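Local structure of probable membrane transporter protein MamO (Magnetospirillum magneticum, 5HMA) at residues P125-G129 with A130-T134; P179-V182 with I183-H186; D140-S144 with W145-G149. The protein promotes magnetite formation and activates the MamE protease, the chain here being its protease-like domain, which binds transition metals but is probably not a working protease. One frame throughout, in Å; residues are numbered along the deposited sequence.

Contact 1 (P125-G129 with A130-T134)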
ATOM      1  N   PRO A 125      -7.358  10.532  13.274  1.00 82.31           N
ATOM      2  CA  PRO A 125      -8.300  10.777  12.173  1.00 81.80           C
ATOM      3  C   PRO A 125      -7.627  11.346  10.924  1.00 77.17           C
ATOM      4  O   PRO A 125      -6.575  11.977  11.028  1.00 73.20           O
ATOM      5  CB  PRO A 125      -9.273  11.798  12.770  1.00 71.80           C
ATOM      6  CG  PRO A 125      -8.441  12.563  13.733  1.00 70.18           C
ATOM      7  CD  PRO A 125      -7.430  11.585  14.304  1.00 74.90           C
ATOM      8  N   LEU A 126      -8.237  11.119   9.763  1.00 68.92           N
ATOM      9  CA  LEU A 126      -7.790  11.723   8.510  1.00 61.69           C
ATOM     10  C   LEU A 126      -8.959  11.876   7.553  1.00 76.74           C
ATOM     11  O   LEU A 126      -9.774  10.961   7.405  1.00 81.65           O
ATOM     12  CB  LEU A 126      -6.691  10.886   7.849  1.00 68.81           C
ATOM     13  CG  LEU A 126      -6.204  11.353   6.474  1.00 67.84           C
ATOM     14  CD1 LEU A 126      -5.554  12.713   6.588  1.00 65.73           C
ATOM     15  CD2 LEU A 126      -5.242  10.353   5.850  1.00 58.25           C
ATOM     16  N   ALA A 127      -9.043  13.033   6.903  1.00 73.32           N
ATOM     17  CA  ALA A 127     -10.063  13.250   5.892  1.00 77.91           C
ATOM     18  C   ALA A 127      -9.484  13.031   4.499  1.00 78.14           C
ATOM     19  O   ALA A 127      -8.525  13.688   4.102  1.00 83.49           O
ATOM     20  CB  ALA A 127     -10.658  14.651   6.016  1.00 84.20           C
ATOM     21  N   VAL A 128     -10.069  12.080   3.775  1.00 79.02           N
ATOM     22  CA  VAL A 128      -9.732  11.832   2.379  1.00 66.34           C
ATOM     23  C   VAL A 128     -10.962  12.159   1.547  1.00 79.69           C
ATOM     24  O   VAL A 128     -11.954  11.424   1.575  1.00 81.06           O
ATOM     25  CB  VAL A 128      -9.287  10.381   2.153  1.00 70.96           C
ATOM     26  CG1 VAL A 128      -9.022  10.125   0.661  1.00 68.14           C
ATOM     27  CG2 VAL A 128      -8.066  10.062   3.000  1.00 66.05           C
ATOM     28  N   GLY A 129     -10.904  13.264   0.812  1.00 83.08           N
ATOM     29  CA  GLY A 129     -12.091  13.775   0.158  1.00 83.78           C
ATOM     30  C   GLY A 129     -13.184  14.019   1.184  1.00 86.58           C
ATOM     31  O   GLY A 129     -12.966  14.727   2.166  1.00 86.15           O
ATOM     32  N   ALA A 130     -14.349  13.408   0.975  1.00 88.56           N
ATOM     33  CA  ALA A 130     -15.493  13.596   1.868  1.00 85.64           C
ATOM     34  C   ALA A 130     -15.541  12.539   2.972  1.00 87.46           C
ATOM     35  O   ALA A 130     -16.405  12.580   3.848  1.00 99.70           O
ATOM     36  CB  ALA A 130     -16.793  13.579   1.069  1.00 83.79           C
ATOM     37  N   THR A 131     -14.610  11.596   2.934  1.00 82.49           N
ATOM     38  CA  THR A 131     -14.620  10.507   3.895  1.00 87.08           C
ATOM     39  C   THR A 131     -13.760  10.833   5.115  1.00 91.63           C
ATOM     40  O   THR A 131     -12.574  11.149   4.992  1.00 95.33           O
ATOM     41  CB  THR A 131     -14.131   9.193   3.249  1.00 83.95           C
ATOM     42  OG1 THR A 131     -14.909   8.926   2.078  1.00 95.33           O
ATOM     43  CG2 THR A 131     -14.275   8.027   4.215  1.00 79.40           C
ATOM     44  N   GLN A 132     -14.372  10.765   6.293  1.00 91.10           N
ATOM     45  CA  GLN A 132     -13.641  10.888   7.545  1.00 88.29           C
ATOM     46  C   GLN A 132     -13.154   9.519   8.001  1.00 82.32           C
ATOM     47  O   GLN A 132     -13.921   8.719   8.534  1.00 87.06           O
ATOM     48  CB  GLN A 132     -14.515  11.528   8.628  1.00 96.72           C
ATOM     49  CG  GLN A 132     -14.757  13.026   8.447  1.00118.47           C
ATOM     50  CD  GLN A 132     -13.527  13.873   8.759  1.00127.30           C
ATOM     51  OE1 GLN A 132     -12.477  13.355   9.167  1.00133.02           O
ATOM     52  NE2 GLN A 132     -13.656  15.187   8.570  1.00118.86           N
ATOM     53  N   ILE A 133     -11.876   9.242   7.780  1.00 76.66           N
ATOM     54  CA  ILE A 133     -11.302   7.982   8.227  1.00 75.03           C
ATOM     55  C   ILE A 133     -10.777   8.131   9.653  1.00 78.91           C
ATOM     56  O   ILE A 133     -10.122   9.121   9.988  1.00 78.89           O
ATOM     57  CB  ILE A 133     -10.201   7.516   7.286  1.00 72.07           C
ATOM     58  CG1 ILE A 133     -10.710   7.513   5.848  1.00 67.01           C
ATOM     59  CG2 ILE A 133      -9.689   6.135   7.701  1.00 72.23           C
ATOM     60  CD1 ILE A 133      -9.610   7.270   4.853  1.00 71.65           C
ATOM     61  N   THR A 134     -11.066   7.139  10.488  1.00 69.32           N
ATOM     62  CA  THR A 134     -10.660   7.167  11.887  1.00 74.65           C
ATOM     63  C   THR A 134      -9.753   5.995  12.270  1.00 67.36           C
ATOM     64  O   THR A 134      -9.587   5.045  11.499  1.00 61.08           O
ATOM     65  CB  THR A 134     -11.886   7.144  12.807  1.00 82.42           C
ATOM     66  OG1 THR A 134     -12.700   6.013  12.471  1.00 82.20           O
ATOM     67  CG2 THR A 134     -12.700   8.418  12.643  1.00 77.81           C
TER
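Leu-126 and Val-128 pair with Ile-133 and Thr-131 across a two-residue beta hairpin, whose short strands run antiparallel at 154° between their directions. Four backbone hydrogen bonds join them: Leu-126 and Ile-133 exchange one in each direction, with Ile-133 N 2.7 Å from Leu-126 O, and Val-128 and Thr-131 do the same nearer the bend. Ala-127 and Gln-132 form the non-hydrogen-bonded pair between. A type II' turn closes the hairpin, and Gly-129 suits its first corner because phi there is 57°, where a beta carbon would run into Ala-130 N. The turn also tilts the last bond: Thr-131 N sits above the carbonyl plane of Val-128, 3.0 Å from its O.

Leu-126, Val-128, Thr-131 and Ile-133 share one face of the hairpin, where apolar branches meet diagonally. Ile-133 extends CG1 to its tip CD1, which crosses Val-128 near CG2, the methyl set beside the backbone N of that valine. Both side chains also rest on Asp-72, next in sequence to the nickel ligand His-71, while Leu-126 packs on Ile-164 and Ala-166 of strand 159-167. The other face carries a small residue beneath a polar one, as its surface position allows. Gln-132 bends at chi2 (-73°), folding its amide back over the methyl of Ala-127, whose CB lies 3.9 Å from Gln-132 OE1.

Contact 2 (P179-V182 with I183-H186). With NI (nickel (II) ion), chain C.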
ATOM      1  N   PRO A 179      -4.498   0.346   9.550  1.00 60.67           N
ATOM      2  CA  PRO A 179      -4.055  -0.924  10.153  1.00 56.71           C
ATOM      3  C   PRO A 179      -4.431  -2.145   9.309  1.00 57.08           C
ATOM      4  O   PRO A 179      -5.516  -2.182   8.735  1.00 56.68           O
ATOM      5  CB  PRO A 179      -4.785  -0.949  11.502  1.00 46.06           C
ATOM      6  CG  PRO A 179      -5.019   0.486  11.822  1.00 50.61           C
ATOM      7  CD  PRO A 179      -5.273   1.169  10.490  1.00 52.43           C
ATOM      8  N   ALA A 180      -3.548  -3.135   9.242  1.00 57.82           N
ATOM      9  CA  ALA A 180      -3.769  -4.288   8.375  1.00 65.01           C
ATOM     10  C   ALA A 180      -5.004  -5.100   8.780  1.00 67.12           C
ATOM     11  O   ALA A 180      -5.589  -5.785   7.948  1.00 66.70           O
ATOM     12  CB  ALA A 180      -2.535  -5.178   8.359  1.00 68.84           C
ATOM     13  N   GLN A 181      -5.408  -5.017  10.046  1.00 64.83           N
ATOM     14  CA  GLN A 181      -6.583  -5.758  10.511  1.00 71.18           C
ATOM     15  C   GLN A 181      -7.849  -5.330   9.766  1.00 69.29           C
ATOM     16  O   GLN A 181      -8.791  -6.114   9.598  1.00 69.26           O
ATOM     17  CB  GLN A 181      -6.774  -5.575  12.021  1.00 80.21           C
ATOM     18  CG  GLN A 181      -7.951  -6.359  12.605  1.00103.12           C
ATOM     19  CD  GLN A 181      -7.915  -7.845  12.247  1.00110.92           C
ATOM     20  OE1 GLN A 181      -6.844  -8.451  12.121  1.00 97.18           O
ATOM     21  NE2 GLN A 181      -9.096  -8.436  12.077  1.00116.21           N
ATOM     22  N   VAL A 182      -7.858  -4.078   9.319  1.00 65.21           N
ATOM     23  CA  VAL A 182      -8.964  -3.539   8.542  1.00 70.90           C
ATOM     24  C   VAL A 182      -9.130  -4.347   7.256  1.00 80.38           C
ATOM     25  O   VAL A 182     -10.248  -4.638   6.831  1.00 87.56           O
ATOM     26  CB  VAL A 182      -8.743  -2.038   8.257  1.00 72.17           C
ATOM     27  CG1 VAL A 182      -9.565  -1.574   7.065  1.00 72.52           C
ATOM     28  CG2 VAL A 182      -9.051  -1.210   9.511  1.00 59.08           C
ATOM     29  N   ILE A 183      -8.011  -4.733   6.652  1.00 74.90           N
ATOM     30  CA  ILE A 183      -8.040  -5.566   5.457  1.00 64.95           C
ATOM     31  C   ILE A 183      -8.734  -6.895   5.721  1.00 72.93           C
ATOM     32  O   ILE A 183      -9.648  -7.287   4.996  1.00 83.48           O
ATOM     33  CB  ILE A 183      -6.625  -5.819   4.924  1.00 70.80           C
ATOM     34  CG1 ILE A 183      -5.928  -4.501   4.585  1.00 69.14           C
ATOM     35  CG2 ILE A 183      -6.668  -6.732   3.704  1.00 68.20           C
ATOM     36  CD1 ILE A 183      -4.462  -4.683   4.209  1.00 63.35           C
ATOM     37  N   VAL A 184      -8.284  -7.590   6.759  1.00 72.34           N
ATOM     38  CA  VAL A 184      -8.826  -8.897   7.105  1.00 72.48           C
ATOM     39  C   VAL A 184     -10.342  -8.871   7.281  1.00 82.49           C
ATOM     40  O   VAL A 184     -11.061  -9.690   6.698  1.00 96.12           O
ATOM     41  CB  VAL A 184      -8.164  -9.428   8.379  1.00 73.43           C
ATOM     42  CG1 VAL A 184      -8.734 -10.800   8.738  1.00 65.92           C
ATOM     43  CG2 VAL A 184      -6.647  -9.467   8.211  1.00 69.66           C
ATOM     44  N   SER A 185     -10.821  -7.925   8.084  1.00 76.28           N
ATOM     45  CA  SER A 185     -12.227  -7.895   8.485  1.00 84.98           C
ATOM     46  C   SER A 185     -13.151  -7.392   7.378  1.00 92.17           C
ATOM     47  O   SER A 185     -14.311  -7.795   7.305  1.00 96.34           O
ATOM     48  CB  SER A 185     -12.398  -7.032   9.733  1.00 79.53           C
ATOM     49  OG  SER A 185     -11.858  -5.744   9.518  1.00 86.25           O
ATOM     50  N   HIS A 186     -12.640  -6.518   6.515  1.00 89.36           N
ATOM     51  CA  HIS A 186     -13.459  -5.971   5.436  1.00 87.28           C
ATOM     52  C   HIS A 186     -13.318  -6.808   4.159  1.00 94.58           C
ATOM     53  O   HIS A 186     -13.845  -6.445   3.107  1.00104.32           O
ATOM     54  CB  HIS A 186     -13.099  -4.500   5.168  1.00 75.99           C
ATOM     55  CG  HIS A 186     -13.538  -3.558   6.253  1.00 83.22           C
ATOM     56  ND1 HIS A 186     -12.823  -3.376   7.418  1.00 92.99           N
ATOM     57  CD2 HIS A 186     -14.624  -2.751   6.353  1.00 83.20           C
ATOM     58  CE1 HIS A 186     -13.448  -2.502   8.189  1.00 86.00           C
ATOM     59  NE2 HIS A 186     -14.542  -2.107   7.565  1.00 75.66           N
TER
HETATM   60 NI    NI C 301     -14.718  -0.276   8.700  1.00 95.90          NI
HETATM   61  O   HOH W   1     -15.804   0.524   6.963  1.00 79.28           O
HETATM   62  O   HOH W   2     -13.578  -1.072  10.415  1.00 79.32           O
HETATM   63  O   HOH W   3     -14.983   1.711   9.676  1.00 83.31           O
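Val-182 and His-186 stand one helical turn apart at the close of the short helix 180-185, joined by the backbone bond from His-186 N to Val-182 O at 3.1 Å. The same carbonyl oxygen takes a second bond from the histidine side chain, with His-186 ND1 2.9 Å from Val-182 O. That oxygen lies at the ring edge, close to the imidazole plane, so the ND1 bond, together with the metal on NE2, checks rotation of the ring. With ND1 serving as donor, His-186 NE2 is left to bind nickel, 2.2 Å from the metal. Hydrogen bonding of this kind would be expected to make NE2 slightly richer in electrons. His-71 NE2 supplies the other protein ligand, and three waters fill further positions.

This is the C-terminal helix that follows the second sheet of the trypsin-like fold, here contributing a metal ligand at its end. Ser-185 turns its hydroxyl back along the helix, chi1 55° placing OG 3.1 Å from Gln-181 O. Its own backbone N reaches that oxygen from the opposite face of the carbonyl plane. An alanine here would leave Gln-181 O with only one of these two donors, and is likely to give His-186 more freedom to turn, since the weak second acceptor of ND1 goes with OG. Gln-181, bent at chi2, crosses Val-184 obliquely, its NE2 3.9 Å from Val-184 CB. Ile-183 and Val-184, both apolar, pack against Met-89, while Val-182 touches His-71.

Contact 3 (D140-S144 with W145-G149)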
ATOM      1  N   ASP A 140       6.446   8.659  11.109  1.00 52.82           N
ATOM      2  CA  ASP A 140       7.298   9.479  10.265  1.00 61.67           C
ATOM      3  C   ASP A 140       8.050   8.637   9.230  1.00 60.46           C
ATOM      4  O   ASP A 140       8.992   9.123   8.607  1.00 69.30           O
ATOM      5  CB  ASP A 140       8.282  10.285  11.127  1.00 63.09           C
ATOM      6  CG  ASP A 140       8.863   9.473  12.277  1.00 78.64           C
ATOM      7  OD1 ASP A 140       9.048   8.251  12.119  1.00 75.50           O
ATOM      8  OD2 ASP A 140       9.139  10.055  13.344  1.00 83.49           O
ATOM      9  N   ALA A 141       7.641   7.383   9.040  1.00 54.90           N
ATOM     10  CA  ALA A 141       8.267   6.537   8.011  1.00 59.68           C
ATOM     11  C   ALA A 141       7.743   6.894   6.621  1.00 54.82           C
ATOM     12  O   ALA A 141       8.365   6.579   5.610  1.00 47.97           O
ATOM     13  CB  ALA A 141       8.028   5.055   8.289  1.00 47.51           C
ATOM     14  N   VAL A 142       6.584   7.538   6.586  1.00 51.59           N
ATOM     15  CA  VAL A 142       5.976   7.985   5.336  1.00 47.77           C
ATOM     16  C   VAL A 142       6.384   9.431   5.055  1.00 60.31           C
ATOM     17  O   VAL A 142       5.978  10.349   5.769  1.00 70.91           O
ATOM     18  CB  VAL A 142       4.458   7.830   5.401  1.00 53.64           C
ATOM     19  CG1 VAL A 142       3.789   8.454   4.178  1.00 53.56           C
ATOM     20  CG2 VAL A 142       4.091   6.347   5.579  1.00 50.15           C
ATOM     21  N   TYR A 143       7.207   9.627   4.027  1.00 60.67           N
ATOM     22  CA  TYR A 143       7.757  10.949   3.723  1.00 67.39           C
ATOM     23  C   TYR A 143       7.381  11.436   2.313  1.00 70.39           C
ATOM     24  O   TYR A 143       7.556  12.613   1.995  1.00 67.32           O
ATOM     25  CB  TYR A 143       9.290  10.936   3.878  1.00 62.45           C
ATOM     26  CG  TYR A 143      10.007  10.177   2.774  1.00 72.08           C
ATOM     27  CD1 TYR A 143      10.060   8.783   2.774  1.00 66.94           C
ATOM     28  CD2 TYR A 143      10.625  10.855   1.726  1.00 72.66           C
ATOM     29  CE1 TYR A 143      10.702   8.085   1.752  1.00 71.48           C
ATOM     30  CE2 TYR A 143      11.273  10.169   0.705  1.00 69.42           C
ATOM     31  CZ  TYR A 143      11.308   8.787   0.718  1.00 76.41           C
ATOM     32  OH  TYR A 143      11.952   8.115  -0.305  1.00 73.08           O
ATOM     33  N   SER A 144       6.878  10.536   1.467  1.00 59.38           N
ATOM     34  CA  SER A 144       6.625  10.880   0.067  1.00 56.56           C
ATOM     35  C   SER A 144       5.251  10.434  -0.416  1.00 61.40           C
ATOM     36  O   SER A 144       4.783   9.359  -0.065  1.00 54.10           O
ATOM     37  CB  SER A 144       7.699  10.264  -0.840  1.00 56.52           C
ATOM     38  OG  SER A 144       7.334  10.343  -2.219  1.00 68.78           O
ATOM     39  N   TRP A 145       4.622  11.263  -1.245  1.00 58.42           N
ATOM     40  CA  TRP A 145       3.370  10.906  -1.887  1.00 52.43           C
ATOM     41  C   TRP A 145       3.466   9.563  -2.625  1.00 46.86           C
ATOM     42  O   TRP A 145       2.475   8.845  -2.749  1.00 47.91           O
ATOM     43  CB  TRP A 145       2.939  12.016  -2.854  1.00 54.61           C
ATOM     44  CG  TRP A 145       3.837  12.181  -4.025  1.00 69.05           C
ATOM     45  CD1 TRP A 145       4.953  12.959  -4.097  1.00 72.90           C
ATOM     46  CD2 TRP A 145       3.692  11.562  -5.314  1.00 73.65           C
ATOM     47  NE1 TRP A 145       5.513  12.863  -5.348  1.00 76.69           N
ATOM     48  CE2 TRP A 145       4.759  12.016  -6.115  1.00 76.75           C
ATOM     49  CE3 TRP A 145       2.763  10.672  -5.866  1.00 75.90           C
ATOM     50  CZ2 TRP A 145       4.925  11.607  -7.439  1.00 81.55           C
ATOM     51  CZ3 TRP A 145       2.930  10.267  -7.178  1.00 79.97           C
ATOM     52  CH2 TRP A 145       4.004  10.734  -7.950  1.00 85.06           C
ATOM     53  N   GLU A 146       4.662   9.199  -3.074  1.00 54.46           N
ATOM     54  CA  GLU A 146       4.836   7.951  -3.813  1.00 58.57           C
ATOM     55  C   GLU A 146       4.693   6.712  -2.941  1.00 51.05           C
ATOM     56  O   GLU A 146       4.493   5.611  -3.452  1.00 60.86           O
ATOM     57  CB  GLU A 146       6.193   7.948  -4.511  1.00 52.69           C
ATOM     58  CG  GLU A 146       6.391   9.199  -5.341  1.00 73.62           C
ATOM     59  CD  GLU A 146       7.554   9.092  -6.290  1.00 89.40           C
ATOM     60  OE1 GLU A 146       7.314   8.821  -7.495  1.00 86.15           O
ATOM     61  OE2 GLU A 146       8.702   9.283  -5.822  1.00 86.22           O
ATOM     62  N   GLN A 147       4.778   6.884  -1.627  1.00 53.25           N
ATOM     63  CA  GLN A 147       4.646   5.751  -0.704  1.00 47.50           C
ATOM     64  C   GLN A 147       3.188   5.424  -0.446  1.00 42.11           C
ATOM     65  O   GLN A 147       2.859   4.394   0.145  1.00 44.24           O
ATOM     66  CB  GLN A 147       5.345   6.042   0.626  1.00 50.63           C
ATOM     67  CG  GLN A 147       6.855   6.054   0.560  1.00 46.73           C
ATOM     68  CD  GLN A 147       7.459   6.606   1.832  1.00 53.43           C
ATOM     69  OE1 GLN A 147       7.191   7.751   2.200  1.00 54.06           O
ATOM     70  NE2 GLN A 147       8.265   5.793   2.524  1.00 48.60           N
ATOM     71  N   THR A 148       2.308   6.318  -0.876  1.00 43.45           N
ATOM     72  CA  THR A 148       0.883   6.134  -0.640  1.00 45.30           C
ATOM     73  C   THR A 148       0.420   4.828  -1.269  1.00 48.73           C
ATOM     74  O   THR A 148       0.771   4.534  -2.410  1.00 49.76           O
ATOM     75  CB  THR A 148       0.087   7.330  -1.193  1.00 45.15           C
ATOM     76  OG1 THR A 148       0.321   8.465  -0.352  1.00 52.79           O
ATOM     77  CG2 THR A 148      -1.388   7.031  -1.239  1.00 44.04           C
ATOM     78  N   GLY A 149      -0.334   4.029  -0.510  1.00 43.00           N
ATOM     79  CA  GLY A 149      -0.828   2.758  -1.015  1.00 35.84           C
ATOM     80  C   GLY A 149       0.128   1.592  -0.770  1.00 47.85           C
ATOM     81  O   GLY A 149      -0.263   0.428  -0.883  1.00 41.72           O
TER
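The amide of Gln-147 grips the backbone of 141-144 with three hydrogen bonds. Its OE1 receives both Tyr-143 N, at 2.6 Å from Gln-147 OE1 and in the carbonyl plane, and Ser-144 N, which is tilted from that plane. Gln-147 NE2 meanwhile donates to the backbone, 3.2 Å from Ala-141 O. Glutamine suits the place because one end accepts and the other donates, and its chain, extended beyond CG, is long enough to reach. These bonds, with a weak one from NE2 to Ala-103 O, satisfy a buried amide and fix its flip.

Ser-144 leads into the 3-10 segment 145-147: its O accepts from Gln-147 N at 2.9 Å. An ST turn forms beside it, with Ser-144 OG, anti to the backbone N (chi1 168°), 3.0 Å from Glu-146 N. Around this core, the Tyr-143 ring crosses the Gln-147 side chain, ring and amide planes 66° apart, and its CD1 comes 3.1 Å from Gln-147 OE1. Glu-146 lays CG over the centre of the Trp-145 ring.

Thr-148, at the sequence position of the nucleophilic serine in active relatives, bonds through OG1 to Ala-165 N and touches His-39 and Ser-40 of helix 38-41. Val-142 packs on Asn-163 and Ala-165 of strand 159-167 and on Ala-103 of strand 100-106, and Tyr-143 forms a cation-pi contact with Arg-115 of strand 112-121.

Overall arrangement
Contacts 1 and 3 follow each other along the chain, strand 131-139 leading from the hairpin to the 140-149 loop, and contact 2 comes last. None touches another: the nearest atoms of contacts 1 and 2 are about 6 Å apart, and contact 3 stays about 8 Å from either. Nickel relates contacts 1 and 2. Contact 2 supplies His-186, and the side chain of Ile-133 in contact 1 lies about 5 Å from that of His-71, the other protein ligand. Contact 3, its centre about 20 Å from that of contact 2, lies away from the metal and holds Thr-148, where active relatives carry the nucleophilic serine, consistent with a protease scaffold turned to metal binding.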